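Local coordinates for protein endoglucanase (Ruminococcus champanellensis, PDB 6WQV) that probably hydrolyses beta-1,4-glucan chains such as cellulose, as a broad-specificity GH5_4 endoglucanase captured with cellotriose bound, at residues A[71-76]-A[111-116]; A[78-83]-A[95-100]; A[156-161]-A[207-212]. All coordinates share one frame; numbering follows the deposited sequence.

Interaction 1 (A[71-76]-A[111-116]); sequences FNTVRV and DMYCIL
Thr73 lies against Tyr113 where strands 73-76 and 113-116 run parallel, their axes 4.6 Å apart. Four backbone hydrogen bonds alternate between them: Tyr113 N to Asn72 O, Val74 N to Tyr113 O, Ile115 N to Val74 O and Val76 N to Ile115 O. The last is the shortest, 2.7 Å from Val76 N to Ile115 O, and nearly straight at 173°.

In the tight, buried part, Thr73 OG1, anti to its carbonyl carbon (chi1 -64°), rests 3.4 Å from Tyr113 CB and donates to Asn72 OD1, 2.9 Å away, from above the plane of that amide. An alanine here would probably leave Asn72 OD1 without this donor and open a gap beside Tyr113 CB. Farther along, Arg75 CG lies 4.1 Å from Ile115 CG2, and the extended arginine chain carries its guanidinium on to Asn28. On the face of Val74 and Cys114, Val76 CG2 meets Cys114 SG, and Met112, just before its strand, bends at chi3 to set CE 3.8 Å from Val74 CG2.

The looser, partly exposed side is the Asn72 side chain: ND2 stays 4.4 Å from Tyr113 CD1 and is hydrogen-bonded instead to Glu22 O.

The strands belong to one beta-alpha-beta unit of the TIM barrel: helix 94-108 covers Val74, Met112 and Cys114, while strands 26-29 and 157-160 flank the pair.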
ATOM      1  N   PHE A  71      -5.464   4.969  14.692  1.00 11.77           N
ATOM      2  CA  PHE A  71      -4.622   4.160  13.815  1.00 10.82           C
ATOM      3  C   PHE A  71      -3.271   3.932  14.484  1.00 11.64           C
ATOM      4  O   PHE A  71      -2.740   4.825  15.142  1.00 13.90           O
ATOM      5  CB  PHE A  71      -4.411   4.904  12.490  1.00 11.16           C
ATOM      6  CG  PHE A  71      -5.686   5.166  11.718  1.00 10.75           C
ATOM      7  CD1 PHE A  71      -6.229   4.193  10.894  1.00 11.61           C
ATOM      8  CD2 PHE A  71      -6.333   6.392  11.800  1.00 11.74           C
ATOM      9  CE1 PHE A  71      -7.397   4.428  10.191  1.00 10.60           C
ATOM     10  CE2 PHE A  71      -7.498   6.630  11.080  1.00 11.52           C
ATOM     11  CZ  PHE A  71      -8.029   5.647  10.286  1.00 11.87           C
ATOM     12  N   ASN A  72      -2.703   2.732  14.331  1.00 10.79           N
ATOM     13  CA  ASN A  72      -1.348   2.488  14.819  1.00 11.51           C
ATOM     14  C   ASN A  72      -0.349   2.151  13.713  1.00 11.83           C
ATOM     15  O   ASN A  72       0.801   1.806  14.013  1.00 11.53           O
ATOM     16  CB  ASN A  72      -1.330   1.449  15.947  1.00 10.61           C
ATOM     17  CG  ASN A  72      -1.292   0.023  15.460  1.00 12.07           C
ATOM     18  OD1 ASN A  72      -1.574  -0.272  14.299  1.00 12.75           O
ATOM     19  ND2 ASN A  72      -0.960  -0.886  16.365  1.00 14.66           N
ATOM     20  N   THR A  73      -0.746   2.295  12.446  1.00 11.45           N
ATOM     21  CA  THR A  73       0.059   1.921  11.288  1.00 11.92           C
ATOM     22  C   THR A  73      -0.184   2.952  10.198  1.00 10.54           C
ATOM     23  O   THR A  73      -1.328   3.357   9.969  1.00 10.01           O
ATOM     24  CB  THR A  73      -0.377   0.533  10.795  1.00 11.94           C
ATOM     25  OG1 THR A  73      -0.098  -0.446  11.798  1.00 12.30           O
ATOM     26  CG2 THR A  73       0.335   0.131   9.521  1.00 11.43           C
ATOM     27  N   VAL A  74       0.889   3.382   9.545  1.00  8.75           N
ATOM     28  CA  VAL A  74       0.803   4.286   8.402  1.00  8.81           C
ATOM     29  C   VAL A  74       1.529   3.651   7.225  1.00  8.97           C
ATOM     30  O   VAL A  74       2.704   3.278   7.333  1.00 10.33           O
ATOM     31  CB  VAL A  74       1.378   5.679   8.703  1.00  9.99           C
ATOM     32  CG1 VAL A  74       1.406   6.534   7.443  1.00 10.59           C
ATOM     33  CG2 VAL A  74       0.564   6.347   9.796  1.00 12.78           C
ATOM     34  N   ARG A  75       0.816   3.500   6.114  1.00  9.34           N
ATOM     35  CA  ARG A  75       1.433   3.127   4.849  1.00  9.44           C
ATOM     36  C   ARG A  75       1.833   4.410   4.135  1.00  8.75           C
ATOM     37  O   ARG A  75       1.017   5.334   3.992  1.00  9.53           O
ATOM     38  CB  ARG A  75       0.472   2.307   3.997  1.00 11.10           C
ATOM     39  CG  ARG A  75       1.041   1.889   2.625  1.00  8.83           C
ATOM     40  CD  ARG A  75       0.242   0.727   2.131  1.00 10.37           C
ATOM     41  NE  ARG A  75       0.538   0.146   0.819  1.00 10.26           N
ATOM     42  CZ  ARG A  75      -0.027   0.527  -0.320  1.00  9.64           C
ATOM     43  NH1 ARG A  75      -0.869   1.546  -0.362  1.00 11.41           N
ATOM     44  NH2 ARG A  75       0.266  -0.137  -1.435  1.00 10.81           N
ATOM     45  N   VAL A  76       3.104   4.484   3.752  1.00  9.80           N
ATOM     46  CA  VAL A  76       3.685   5.639   3.073  1.00  9.76           C
ATOM     47  C   VAL A  76       3.944   5.247   1.622  1.00 10.51           C
ATOM     48  O   VAL A  76       5.042   4.751   1.300  1.00 11.14           O
ATOM     49  CB  VAL A  76       4.962   6.121   3.776  1.00 10.92           C
ATOM     50  CG1 VAL A  76       5.562   7.317   3.057  1.00 12.79           C
ATOM     51  CG2 VAL A  76       4.669   6.478   5.222  1.00 11.64           C
ATOM     52  N   ASP A 111       6.039   5.533  17.440  1.00 13.18           N
ATOM     53  CA  ASP A 111       5.854   4.174  17.941  1.00 14.37           C
ATOM     54  C   ASP A 111       4.753   3.470  17.158  1.00 13.90           C
ATOM     55  O   ASP A 111       3.961   2.702  17.709  1.00 17.08           O
ATOM     56  CB  ASP A 111       5.545   4.213  19.438  1.00 17.24           C
ATOM     57  CG  ASP A 111       5.791   2.899  20.146  1.00 21.43           C
ATOM     58  OD1 ASP A 111       6.471   1.992  19.607  1.00 22.41           O
ATOM     59  OD2 ASP A 111       5.291   2.795  21.284  1.00 21.31           O
ATOM     60  N   MET A 112       4.690   3.766  15.862  1.00 10.96           N
ATOM     61  CA  MET A 112       3.730   3.175  14.947  1.00 11.27           C
ATOM     62  C   MET A 112       4.439   2.228  13.987  1.00 10.87           C
ATOM     63  O   MET A 112       5.656   2.301  13.789  1.00 12.54           O
ATOM     64  CB  MET A 112       3.021   4.257  14.126  1.00 12.04           C
ATOM     65  CG  MET A 112       2.203   5.210  14.967  1.00 13.18           C
ATOM     66  SD  MET A 112       1.572   6.667  14.101  1.00 14.19           S
ATOM     67  CE  MET A 112      -0.017   6.103  13.521  1.00 13.46           C
ATOM     68  N   TYR A 113       3.653   1.343  13.384  1.00 10.99           N
ATOM     69  CA  TYR A 113       4.120   0.546  12.254  1.00 11.66           C
ATOM     70  C   TYR A 113       4.068   1.381  10.989  1.00 11.59           C
ATOM     71  O   TYR A 113       3.203   2.249  10.822  1.00 10.62           O
ATOM     72  CB  TYR A 113       3.280  -0.724  12.107  1.00 12.39           C
ATOM     73  CG  TYR A 113       3.594  -1.681  13.227  1.00 16.27           C
ATOM     74  CD1 TYR A 113       2.916  -1.613  14.432  1.00 20.32           C
ATOM     75  CD2 TYR A 113       4.612  -2.614  13.095  1.00 18.30           C
ATOM     76  CE1 TYR A 113       3.223  -2.465  15.472  1.00 25.14           C
ATOM     77  CE2 TYR A 113       4.929  -3.469  14.129  1.00 24.01           C
ATOM     78  CZ  TYR A 113       4.234  -3.392  15.313  1.00 26.09           C
ATOM     79  OH  TYR A 113       4.553  -4.252  16.338  1.00 32.75           O
ATOM     80  N   CYS A 114       5.024   1.132  10.096  1.00 10.72           N
ATOM     81  CA  CYS A 114       5.150   1.893   8.866  1.00  9.85           C
ATOM     82  C   CYS A 114       5.435   0.936   7.722  1.00 10.47           C
ATOM     83  O   CYS A 114       6.286   0.050   7.846  1.00 11.59           O
ATOM     84  CB  CYS A 114       6.281   2.910   8.988  1.00 10.23           C
ATOM     85  SG  CYS A 114       6.469   3.981   7.563  1.00 13.13           S
ATOM     86  N   ILE A 115       4.716   1.115   6.618  1.00  9.88           N
ATOM     87  CA  ILE A 115       4.914   0.354   5.388  1.00  9.36           C
ATOM     88  C   ILE A 115       5.414   1.330   4.337  1.00  8.87           C
ATOM     89  O   ILE A 115       4.754   2.336   4.055  1.00 10.27           O
ATOM     90  CB  ILE A 115       3.611  -0.311   4.932  1.00 10.21           C
ATOM     91  CG1 ILE A 115       3.147  -1.339   5.961  1.00 11.69           C
ATOM     92  CG2 ILE A 115       3.788  -0.964   3.559  1.00 10.47           C
ATOM     93  CD1 ILE A 115       1.672  -1.620   5.873  1.00 11.63           C
ATOM     94  N   LEU A 116       6.581   1.042   3.772  1.00  9.83           N
ATOM     95  CA  LEU A 116       7.208   1.851   2.735  1.00  9.29           C
ATOM     96  C   LEU A 116       7.275   1.026   1.457  1.00  9.01           C
ATOM     97  O   LEU A 116       7.758  -0.112   1.487  1.00 10.29           O
ATOM     98  CB  LEU A 116       8.625   2.223   3.182  1.00 10.97           C
ATOM     99  CG  LEU A 116       9.489   2.982   2.176  1.00 10.52           C
ATOM    100  CD1 LEU A 116       8.848   4.335   1.911  1.00 11.48           C
ATOM    101  CD2 LEU A 116      10.903   3.141   2.674  1.00 11.72           C
TER

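Interaction 2 (A[78-83]-A[95-100]); sequences VSWIDH and AWMNRV
Val78 opens the contact by sending CG1 to the indole of Trp96, 3.7 Å from its NE1, while meeting both methyls of Val100 tip to tip. At Ser79 the backbone serves: its O comes to 3.6 Å from Trp96 CZ2 and also lies in plane at the edge of the His83 ring. Trp80 turns the face of its six-membered ring to the edge of Trp96 in an offset edge-to-face pair, planes at 89°, with Trp80 CE3 3.6 Å from Trp96 CD1. Beyond it, the doubly bent chain of Met97 brings SD to the rim of the same ring, 3.8 Å from Trp80 CZ3, a Met-aromatic contact at the edge. Trp80 NE1 is hydrogen-bonded to Asn117 O. The turn through Ile81 and Asp82, closed by His83 N to Trp80 O, then delivers His83, whose imidazole stacks face to face on Trp96, planes 4° apart and His83 CD2 3.3 Å from Trp96 CE2. Val100 CG2 lies toward the rim of the opposite indole face.

Trp80, His83 and Trp96 thus form an aromatic cluster that fastens the loop after strand 73-76 to the early turns of helix 94-108, within one beta-alpha-beta unit of the TIM barrel.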
ATOM      1  N   VAL A  78       5.198   5.666  -1.986  1.00 10.50           N
ATOM      2  CA  VAL A  78       6.214   6.530  -2.562  1.00 10.01           C
ATOM      3  C   VAL A  78       6.401   6.179  -4.023  1.00  9.64           C
ATOM      4  O   VAL A  78       6.691   5.023  -4.359  1.00 10.43           O
ATOM      5  CB  VAL A  78       7.560   6.420  -1.829  1.00 10.43           C
ATOM      6  CG1 VAL A  78       8.592   7.332  -2.493  1.00 11.92           C
ATOM      7  CG2 VAL A  78       7.409   6.734  -0.354  1.00 10.76           C
ATOM      8  N   SER A  79       6.268   7.168  -4.892  1.00  9.77           N
ATOM      9  CA  SER A  79       6.627   7.020  -6.294  1.00  9.49           C
ATOM     10  C   SER A  79       8.036   7.557  -6.476  1.00 11.82           C
ATOM     11  O   SER A  79       8.312   8.719  -6.164  1.00 13.29           O
ATOM     12  CB  SER A  79       5.628   7.728  -7.199  1.00 11.61           C
ATOM     13  OG  SER A  79       4.366   7.090  -7.104  1.00 12.21           O
ATOM     14  N   TRP A  80       8.933   6.690  -6.938  1.00 11.90           N
ATOM     15  CA  TRP A  80      10.341   7.026  -7.090  1.00 11.58           C
ATOM     16  C   TRP A  80      10.713   7.427  -8.508  1.00 10.58           C
ATOM     17  O   TRP A  80      11.780   8.014  -8.708  1.00 12.92           O
ATOM     18  CB  TRP A  80      11.188   5.822  -6.653  1.00 11.38           C
ATOM     19  CG  TRP A  80      10.888   5.361  -5.244  1.00  9.23           C
ATOM     20  CD1 TRP A  80       9.885   4.519  -4.850  1.00 10.28           C
ATOM     21  CD2 TRP A  80      11.598   5.728  -4.046  1.00 11.45           C
ATOM     22  NE1 TRP A  80       9.934   4.330  -3.485  1.00 10.25           N
ATOM     23  CE2 TRP A  80      10.968   5.063  -2.972  1.00 11.25           C
ATOM     24  CE3 TRP A  80      12.698   6.552  -3.781  1.00 12.18           C
ATOM     25  CZ2 TRP A  80      11.402   5.203  -1.652  1.00 11.49           C
ATOM     26  CZ3 TRP A  80      13.132   6.680  -2.467  1.00 12.30           C
ATOM     27  CH2 TRP A  80      12.490   6.003  -1.422  1.00 11.98           C
ATOM     28  N   ILE A  81       9.835   7.170  -9.480  1.00 12.53           N
ATOM     29  CA  ILE A  81      10.188   7.317 -10.892  1.00 13.87           C
ATOM     30  C   ILE A  81      10.716   8.716 -11.213  1.00 14.36           C
ATOM     31  O   ILE A  81      11.715   8.867 -11.922  1.00 15.99           O
ATOM     32  CB  ILE A  81       8.999   6.920 -11.785  1.00 14.51           C
ATOM     33  CG1 ILE A  81       9.371   7.013 -13.261  1.00 15.27           C
ATOM     34  CG2 ILE A  81       7.779   7.792 -11.496  1.00 14.51           C
ATOM     35  CD1 ILE A  81       8.274   6.535 -14.196  1.00 19.98           C
ATOM     36  N   ASP A  82      10.048   9.762 -10.721  1.00 13.66           N
ATOM     37  CA  ASP A  82      10.477  11.113 -11.077  1.00 15.19           C
ATOM     38  C   ASP A  82      11.710  11.566 -10.305  1.00 14.89           C
ATOM     39  O   ASP A  82      12.152  12.711 -10.485  1.00 18.19           O
ATOM     40  CB  ASP A  82       9.350  12.126 -10.872  1.00 16.21           C
ATOM     41  CG  ASP A  82       8.111  11.783 -11.657  1.00 16.77           C
ATOM     42  OD1 ASP A  82       8.227  11.386 -12.839  1.00 16.42           O
ATOM     43  OD2 ASP A  82       7.012  11.912 -11.078  1.00 14.84           O
ATOM     44  N   HIS A  83      12.263  10.695  -9.454  1.00 13.45           N
ATOM     45  CA  HIS A  83      13.436  10.974  -8.633  1.00 13.75           C
ATOM     46  C   HIS A  83      14.538   9.949  -8.861  1.00 15.33           C
ATOM     47  O   HIS A  83      15.430   9.810  -8.018  1.00 15.91           O
ATOM     48  CB  HIS A  83      13.035  10.976  -7.155  1.00 14.31           C
ATOM     49  CG  HIS A  83      11.745  11.684  -6.905  1.00 14.56           C
ATOM     50  ND1 HIS A  83      11.666  13.054  -6.781  1.00 15.68           N
ATOM     51  CD2 HIS A  83      10.473  11.222  -6.834  1.00 14.00           C
ATOM     52  CE1 HIS A  83      10.404  13.406  -6.614  1.00 14.65           C
ATOM     53  NE2 HIS A  83       9.662  12.313  -6.631  1.00 13.91           N
ATOM     54  N   ALA A  95      18.031  14.341  -2.207  1.00 16.54           N
ATOM     55  CA  ALA A  95      17.055  15.182  -1.521  1.00 16.44           C
ATOM     56  C   ALA A  95      15.725  14.459  -1.360  1.00 15.16           C
ATOM     57  O   ALA A  95      15.031  14.630  -0.350  1.00 14.70           O
ATOM     58  CB  ALA A  95      16.854  16.493  -2.282  1.00 17.78           C
ATOM     59  N   TRP A  96      15.349  13.649  -2.346  1.00 13.09           N
ATOM     60  CA  TRP A  96      14.114  12.884  -2.242  1.00 11.13           C
ATOM     61  C   TRP A  96      14.232  11.805  -1.182  1.00 12.11           C
ATOM     62  O   TRP A  96      13.336  11.632  -0.357  1.00 12.57           O
ATOM     63  CB  TRP A  96      13.797  12.244  -3.583  1.00 12.07           C
ATOM     64  CG  TRP A  96      12.525  11.465  -3.601  1.00 11.48           C
ATOM     65  CD1 TRP A  96      12.385  10.115  -3.775  1.00 11.14           C
ATOM     66  CD2 TRP A  96      11.202  11.989  -3.464  1.00 10.44           C
ATOM     67  NE1 TRP A  96      11.057   9.774  -3.750  1.00 11.14           N
ATOM     68  CE2 TRP A  96      10.311  10.910  -3.559  1.00 10.07           C
ATOM     69  CE3 TRP A  96      10.691  13.272  -3.269  1.00 12.52           C
ATOM     70  CZ2 TRP A  96       8.936  11.068  -3.470  1.00 11.40           C
ATOM     71  CZ3 TRP A  96       9.330  13.431  -3.180  1.00 13.37           C
ATOM     72  CH2 TRP A  96       8.463  12.336  -3.283  1.00 12.35           C
ATOM     73  N   MET A  97      15.334  11.047  -1.209  1.00 12.96           N
ATOM     74  CA  MET A  97      15.520  10.014  -0.201  1.00 13.42           C
ATOM     75  C   MET A  97      15.477  10.612   1.198  1.00 13.16           C
ATOM     76  O   MET A  97      14.893  10.018   2.109  1.00 12.36           O
ATOM     77  CB  MET A  97      16.830   9.264  -0.448  1.00 12.49           C
ATOM     78  CG  MET A  97      17.027   8.056   0.456  1.00 12.88           C
ATOM     79  SD  MET A  97      15.903   6.682   0.103  1.00 14.00           S
ATOM     80  CE  MET A  97      16.747   5.821  -1.221  1.00 15.92           C
ATOM     81  N   ASN A  98      16.063  11.807   1.375  1.00 12.76           N
ATOM     82  CA  ASN A  98      16.057  12.463   2.680  1.00 13.40           C
ATOM     83  C   ASN A  98      14.637  12.807   3.109  1.00 13.94           C
ATOM     84  O   ASN A  98      14.273  12.628   4.277  1.00 13.27           O
ATOM     85  CB  ASN A  98      16.904  13.738   2.655  1.00 15.58           C
ATOM     86  CG  ASN A  98      18.395  13.467   2.573  1.00 18.76           C
ATOM     87  OD1 ASN A  98      18.849  12.343   2.781  1.00 18.61           O
ATOM     88  ND2 ASN A  98      19.166  14.503   2.277  1.00 19.54           N
ATOM     89  N   ARG A  99      13.824  13.317   2.185  1.00 13.24           N
ATOM     90  CA  ARG A  99      12.448  13.649   2.542  1.00 13.09           C
ATOM     91  C   ARG A  99      11.647  12.400   2.879  1.00 11.51           C
ATOM     92  O   ARG A  99      10.870  12.393   3.843  1.00 11.76           O
ATOM     93  CB  ARG A  99      11.781  14.442   1.417  1.00 11.70           C
ATOM     94  CG  ARG A  99      10.327  14.787   1.696  1.00 12.95           C
ATOM     95  CD  ARG A  99      10.151  15.579   2.982  1.00 11.30           C
ATOM     96  NE  ARG A  99       8.732  15.817   3.226  1.00 12.57           N
ATOM     97  CZ  ARG A  99       8.213  16.176   4.397  1.00 11.96           C
ATOM     98  NH1 ARG A  99       8.981  16.343   5.460  1.00 12.99           N
ATOM     99  NH2 ARG A  99       6.903  16.349   4.500  1.00 13.44           N
ATOM    100  N   VAL A 100      11.804  11.329   2.089  1.00 11.16           N
ATOM    101  CA  VAL A 100      11.109  10.087   2.405  1.00 11.38           C
ATOM    102  C   VAL A 100      11.460   9.641   3.820  1.00 10.58           C
ATOM    103  O   VAL A 100      10.587   9.235   4.596  1.00 11.85           O
ATOM    104  CB  VAL A 100      11.438   8.995   1.365  1.00 11.38           C
ATOM    105  CG1 VAL A 100      10.826   7.663   1.787  1.00 13.53           C
ATOM    106  CG2 VAL A 100      10.932   9.373  -0.014  1.00 12.58           C
TER

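Interaction 3 (A[156-161]-A[207-212]); sequences HLIFEG and CLMVPT
Glu160 holds CG anti to its backbone N (chi1 175°) and runs extended beyond it, while Met209 has CG anti to its carbonyl carbon and bends at chi3 (50°), which brings its CE to the glutamate carboxylate. The two residues are bridge partners on neighbouring parallel strands, 157-160 and 208-211, of the closed eight-stranded TIM barrel. Glu160 CB lies 3.8 Å from Met209 CB. Ile158 CG2 meets the thioether, 3.8 Å from Met209 SD. Glu160 OE1 forms a salt bridge with Arg75, whereas OE2 lies close to Asp239; like charges this close would probably raise the proton affinity of one of them, an effect that Arg75 is likely to temper.

On the other face Phe159 CB touches Leu208 CD2; the Phe159 ring meets that of Trp143, and Phe192 of helix 179-197 touches the same side chain. The backbones are tied by Met209 N to Phe159 O, 2.8 Å, and by Gly161 N to Met209 O, 3.0 Å. Toward the strand beginnings the direct pairing gives way to a water, which donates to Leu157 O at 2.9 Å and accepts from Cys207 N at 3.2 Å.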
ATOM      1  N   HIS A 156       9.183  -2.391  13.264  1.00 13.12           N
ATOM      2  CA  HIS A 156       8.050  -1.538  12.949  1.00 11.55           C
ATOM      3  C   HIS A 156       8.047  -1.096  11.495  1.00 12.48           C
ATOM      4  O   HIS A 156       7.005  -0.661  11.005  1.00 13.14           O
ATOM      5  CB  HIS A 156       8.010  -0.316  13.858  1.00 13.43           C
ATOM      6  CG  HIS A 156       7.625  -0.631  15.266  1.00 15.86           C
ATOM      7  ND1 HIS A 156       8.538  -1.038  16.214  1.00 18.39           N
ATOM      8  CD2 HIS A 156       6.424  -0.599  15.887  1.00 18.66           C
ATOM      9  CE1 HIS A 156       7.916  -1.236  17.362  1.00 20.71           C
ATOM     10  NE2 HIS A 156       6.633  -0.983  17.190  1.00 19.41           N
ATOM     11  N   LEU A 157       9.176  -1.185  10.798  1.00 11.40           N
ATOM     12  CA  LEU A 157       9.237  -0.805   9.391  1.00 10.65           C
ATOM     13  C   LEU A 157       9.146  -2.047   8.513  1.00 11.53           C
ATOM     14  O   LEU A 157       9.948  -2.988   8.659  1.00 11.27           O
ATOM     15  CB  LEU A 157      10.503  -0.022   9.056  1.00  9.99           C
ATOM     16  CG  LEU A 157      10.607   0.507   7.628  1.00 10.03           C
ATOM     17  CD1 LEU A 157       9.469   1.471   7.326  1.00 12.46           C
ATOM     18  CD2 LEU A 157      11.967   1.158   7.439  1.00 12.27           C
ATOM     19  N   ILE A 158       8.174  -2.039   7.609  1.00 10.34           N
ATOM     20  CA  ILE A 158       7.918  -3.096   6.641  1.00  9.56           C
ATOM     21  C   ILE A 158       8.172  -2.526   5.255  1.00 11.25           C
ATOM     22  O   ILE A 158       7.764  -1.397   4.959  1.00 11.27           O
ATOM     23  CB  ILE A 158       6.443  -3.530   6.770  1.00 11.01           C
ATOM     24  CG1 ILE A 158       6.163  -4.106   8.156  1.00 11.25           C
ATOM     25  CG2 ILE A 158       6.058  -4.506   5.663  1.00 12.23           C
ATOM     26  CD1 ILE A 158       4.683  -4.146   8.496  1.00 16.13           C
ATOM     27  N   PHE A 159       8.852  -3.292   4.408  1.00 10.12           N
ATOM     28  CA  PHE A 159       9.005  -2.912   3.011  1.00  9.43           C
ATOM     29  C   PHE A 159       7.980  -3.666   2.151  1.00 11.08           C
ATOM     30  O   PHE A 159       7.803  -4.881   2.315  1.00 10.28           O
ATOM     31  CB  PHE A 159      10.382  -3.295   2.472  1.00 11.03           C
ATOM     32  CG  PHE A 159      11.559  -2.671   3.175  1.00 11.44           C
ATOM     33  CD1 PHE A 159      11.475  -1.468   3.849  1.00 11.42           C
ATOM     34  CD2 PHE A 159      12.789  -3.300   3.098  1.00 11.92           C
ATOM     35  CE1 PHE A 159      12.601  -0.933   4.459  1.00 12.03           C
ATOM     36  CE2 PHE A 159      13.902  -2.771   3.694  1.00 11.50           C
ATOM     37  CZ  PHE A 159      13.813  -1.592   4.380  1.00 11.80           C
ATOM     38  N   GLU A 160       7.334  -2.948   1.223  1.00 11.14           N
ATOM     39  CA  GLU A 160       6.398  -3.508   0.250  1.00 10.80           C
ATOM     40  C   GLU A 160       6.975  -3.310  -1.149  1.00 10.06           C
ATOM     41  O   GLU A 160       7.200  -2.175  -1.581  1.00 10.27           O
ATOM     42  CB  GLU A 160       5.016  -2.842   0.351  1.00  9.03           C
ATOM     43  CG  GLU A 160       4.088  -3.345  -0.733  1.00 12.74           C
ATOM     44  CD  GLU A 160       2.671  -2.884  -0.581  1.00 15.05           C
ATOM     45  OE1 GLU A 160       2.468  -1.685  -0.316  1.00 15.27           O
ATOM     46  OE2 GLU A 160       1.766  -3.731  -0.735  1.00 14.16           O
ATOM     47  N   GLY A 161       7.204  -4.420  -1.869  1.00  9.03           N
ATOM     48  CA  GLY A 161       8.074  -4.368  -3.041  1.00 11.18           C
ATOM     49  C   GLY A 161       7.496  -3.667  -4.258  1.00 11.75           C
ATOM     50  O   GLY A 161       8.248  -3.105  -5.062  1.00 11.89           O
ATOM     51  N   CYS A 207       9.919  -8.090   8.032  1.00 11.36           N
ATOM     52  CA  CYS A 207       8.758  -8.553   7.288  1.00 11.07           C
ATOM     53  C   CYS A 207       8.597  -7.740   6.008  1.00 10.83           C
ATOM     54  O   CYS A 207       8.815  -6.522   5.987  1.00 12.53           O
ATOM     55  CB  CYS A 207       7.496  -8.462   8.142  1.00 13.32           C
ATOM     56  SG  CYS A 207       7.413  -9.731   9.414  1.00 16.17           S
ATOM     57  N   LEU A 208       8.219  -8.422   4.925  1.00 11.66           N
ATOM     58  CA  LEU A 208       8.092  -7.817   3.611  1.00 10.58           C
ATOM     59  C   LEU A 208       6.716  -8.128   3.037  1.00 12.41           C
ATOM     60  O   LEU A 208       6.151  -9.196   3.281  1.00 13.65           O
ATOM     61  CB  LEU A 208       9.159  -8.381   2.678  1.00 12.24           C
ATOM     62  CG  LEU A 208      10.605  -8.370   3.180  1.00 11.78           C
ATOM     63  CD1 LEU A 208      11.495  -9.063   2.147  1.00 13.33           C
ATOM     64  CD2 LEU A 208      11.074  -6.968   3.471  1.00 12.69           C
ATOM     65  N   MET A 209       6.187  -7.179   2.269  1.00 11.28           N
ATOM     66  CA  MET A 209       4.874  -7.309   1.647  1.00 10.93           C
ATOM     67  C   MET A 209       5.030  -7.368   0.132  1.00 10.49           C
ATOM     68  O   MET A 209       5.878  -6.676  -0.445  1.00 11.27           O
ATOM     69  CB  MET A 209       3.962  -6.131   2.036  1.00 12.92           C
ATOM     70  CG  MET A 209       3.380  -6.213   3.449  1.00 12.68           C
ATOM     71  SD  MET A 209       2.601  -4.673   3.997  1.00 15.63           S
ATOM     72  CE  MET A 209       1.576  -4.406   2.583  1.00 12.32           C
ATOM     73  N   VAL A 210       4.224  -8.215  -0.503  1.00 10.63           N
ATOM     74  CA  VAL A 210       4.213  -8.364  -1.957  1.00 10.08           C
ATOM     75  C   VAL A 210       2.777  -8.407  -2.464  1.00 10.07           C
ATOM     76  O   VAL A 210       1.909  -9.035  -1.835  1.00 11.97           O
ATOM     77  CB  VAL A 210       4.969  -9.621  -2.424  1.00 12.74           C
ATOM     78  CG1 VAL A 210       6.470  -9.466  -2.226  1.00 11.93           C
ATOM     79  CG2 VAL A 210       4.447 -10.876  -1.709  1.00 13.95           C
ATOM     80  N   PRO A 211       2.497  -7.779  -3.609  1.00 10.57           N
ATOM     81  CA  PRO A 211       1.144  -7.858  -4.176  1.00 10.57           C
ATOM     82  C   PRO A 211       0.975  -8.985  -5.172  1.00 11.57           C
ATOM     83  O   PRO A 211       1.952  -9.439  -5.774  1.00 12.36           O
ATOM     84  CB  PRO A 211       1.004  -6.518  -4.901  1.00 10.88           C
ATOM     85  CG  PRO A 211       2.413  -6.309  -5.439  1.00 11.95           C
ATOM     86  CD  PRO A 211       3.356  -6.864  -4.377  1.00 11.06           C
ATOM     87  N   THR A 212      -0.264  -9.424  -5.367  1.00 11.27           N
ATOM     88  CA  THR A 212      -0.635 -10.155  -6.561  1.00 10.12           C
ATOM     89  C   THR A 212      -0.710  -9.180  -7.734  1.00 10.74           C
ATOM     90  O   THR A 212      -0.515  -7.965  -7.587  1.00 11.36           O
ATOM     91  CB  THR A 212      -2.015 -10.757  -6.352  1.00  9.92           C
ATOM     92  OG1 THR A 212      -2.891  -9.683  -5.993  1.00 10.72           O
ATOM     93  CG2 THR A 212      -2.016 -11.799  -5.234  1.00 12.98           C
TER
HETATM   94  O   HOH W   1       9.219  -5.577   9.841  1.00 14.63           O

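All three contacts are buried, but interactions 1 and 3 lie nearer the centre of the chain than interaction 2. Interactions 1 and 3 join successive barrel strands by parallel backbone bonds, and share a wall: strands 113-117 and 157-160 are neighbours, with Cys114 probably bonded through its N to His156 O and through its O to Ile158 N. Charged side chains of the two contacts also meet near the bound sugar. Interaction 2 relies instead on aromatic and apolar side chains between a loop and helix 94-108, which connects the two strands of interaction 1. Leu116 joins these two, its CD1 packing on Val78 and Val100, whereas interactions 2 and 3 do not touch.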